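Local coordinates for protein spydx (Streptococcus pyogenes, PDB 2J43) that binds host lung glycogen and related alpha-glucans through tandem family 41 carbohydrate-binding modules of a cell-wall-anchored virulence factor, probably a pullulanase, at residues S2-M7 with D56-A61. Sequence-based numbering, arbitrary orientation.
Sequences SHHLRM and DVPLAA. Unlike the reference sequence in segment 2-7: S2 (reference Glu).
L5 and V57 pair antiparallel through two backbone hydrogen bonds, L5 N to V57 O and V57 N to L5 O, both 2.9 Å; a third, L59 N to H3 O at 2.8 Å, continues the ladder. L5, M7, V57 and L59 fill the buried side. L59 points toward the other strand and packs against its backbone: L59 CG, anti to the carbonyl carbon (chi1 -65°), sits 3.7 Å from L5 N, while CD2 meets L5 CB. The selenomethionine M7 crosses V57 at a slant, its SE 3.7 Å from V57 CG2. These strands, 4-9 and 53-58, are neighbours in one sheet of the first of two family 41 carbohydrate-binding modules, a β-sandwich; L23, V67 and Y69 of the facing sheet pack against this side. H4, R6, D56 and P58 line the other face, which is only partly buried. There R6 and D56 run side by side, and a bend at chi3 (-61°) places R6 NE 2.8 Å from D56 OD1, while R6 NH2 reaches D56 OD2 at 2.9 Å. Both oxygens use syn lone pairs, and guanidinium and carboxylate are nearly coplanar, 3° apart, a two-pronged salt bridge that fixes the rotation of both groups. In the H4 conformer given, one of two, P58 CA makes a CH-pi contact over one ring face, offset toward the rim. Beside the L59-H3 bond a water donates to L59 O (2.7 Å) and weakly accepts from H3 N.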
# COMPACT_ATOMS: atom_id res chain seq x y z
N SER A 2 12.42 11.90 -14.33
CA SER A 2 11.17 12.52 -13.90
C SER A 2 10.34 11.67 -12.97
O SER A 2 9.46 12.20 -12.29
CB SER A 2 10.33 12.83 -15.13
OG SER A 2 10.94 13.87 -15.85
N HIS A 3 10.59 10.36 -12.95
CA HIS A 3 9.81 9.44 -12.15
C HIS A 3 10.76 8.50 -11.41
O HIS A 3 11.82 8.09 -11.93
CB HIS A 3 8.90 8.60 -13.04
CG HIS A 3 7.90 9.39 -13.82
ND1 HIS A 3 6.70 9.81 -13.27
CD2 HIS A 3 7.93 9.85 -15.09
CE1 HIS A 3 6.03 10.49 -14.19
NE2 HIS A 3 6.75 10.52 -15.31
N HIS A 4 10.36 8.14 -10.21
CA HIS A 4 11.13 7.26 -9.35
C HIS A 4 10.19 6.24 -8.68
O HIS A 4 8.99 6.54 -8.46
CB HIS A 4 11.87 8.09 -8.27
CG HIS A 4 13.03 8.89 -8.81
ND1 HIS A 4 12.87 9.99 -9.63
CD2 HIS A 4 14.36 8.76 -8.61
CE1 HIS A 4 14.05 10.47 -9.94
NE2 HIS A 4 14.97 9.74 -9.35
N LEU A 5 10.74 5.09 -8.34
CA LEU A 5 10.06 4.13 -7.50
C LEU A 5 10.78 4.07 -6.16
O LEU A 5 11.93 3.65 -6.08
CB LEU A 5 10.09 2.74 -8.15
CG LEU A 5 9.38 1.60 -7.39
CD1 LEU A 5 7.87 1.85 -7.29
CD2 LEU A 5 9.63 0.26 -8.02
N ARG A 6 10.12 4.50 -5.10
CA ARG A 6 10.70 4.37 -3.75
C ARG A 6 10.46 2.99 -3.22
O ARG A 6 9.31 2.61 -2.98
CB ARG A 6 10.12 5.42 -2.81
CG ARG A 6 10.51 5.27 -1.36
CD ARG A 6 10.44 6.53 -0.50
NE ARG A 6 11.35 7.55 -1.02
CZ ARG A 6 11.39 8.78 -0.56
NH1 ARG A 6 10.61 9.11 0.45
NH2 ARG A 6 12.25 9.66 -1.05
N MSE A 7 11.54 2.23 -3.11
CA MSE A 7 11.51 0.85 -2.70
C MSE A 7 11.82 0.74 -1.22
O MSE A 7 12.89 1.09 -0.78
CB MSE A 7 12.47 0.02 -3.53
CG MSE A 7 12.16 0.08 -4.99
SE MSE A 7 13.14 -1.32 -5.97
CE MSE A 7 12.38 -2.86 -5.18
N ASP A 56 15.47 4.90 -3.60
CA ASP A 56 14.73 5.41 -4.76
C ASP A 56 15.40 4.97 -6.05
O ASP A 56 16.62 5.17 -6.22
CB ASP A 56 14.64 6.91 -4.77
CG ASP A 56 13.79 7.44 -3.64
OD1 ASP A 56 13.01 6.66 -3.03
OD2 ASP A 56 13.89 8.61 -3.25
N VAL A 57 14.62 4.33 -6.92
CA VAL A 57 15.11 3.79 -8.18
C VAL A 57 14.50 4.63 -9.32
O VAL A 57 13.30 4.61 -9.52
CB VAL A 57 14.69 2.34 -8.39
CG1 VAL A 57 15.21 1.83 -9.75
CG2 VAL A 57 15.21 1.41 -7.25
N PRO A 58 15.31 5.38 -10.08
CA PRO A 58 14.78 6.12 -11.21
C PRO A 58 14.13 5.18 -12.22
O PRO A 58 14.66 4.13 -12.58
CB PRO A 58 16.04 6.79 -11.81
CG PRO A 58 16.96 6.91 -10.66
CD PRO A 58 16.76 5.62 -9.90
N LEU A 59 12.95 5.59 -12.69
CA LEU A 59 12.17 4.80 -13.63
C LEU A 59 12.26 5.32 -15.06
O LEU A 59 12.64 6.44 -15.29
CB LEU A 59 10.68 4.79 -13.25
CG LEU A 59 10.35 4.10 -11.93
CD1 LEU A 59 8.87 4.21 -11.66
CD2 LEU A 59 10.82 2.61 -11.92
N ALA A 60 11.92 4.47 -16.00
CA ALA A 60 12.00 4.81 -17.41
C ALA A 60 11.15 6.03 -17.72
O ALA A 60 10.07 6.18 -17.19
CB ALA A 60 11.56 3.67 -18.22
N ALA A 61 11.61 6.82 -18.67
CA ALA A 61 10.88 8.03 -19.09
C ALA A 61 9.54 7.70 -19.70
O ALA A 61 8.60 8.51 -19.59
CB ALA A 61 11.73 8.82 -20.09
O HOH W 1 11.30 8.78 -15.55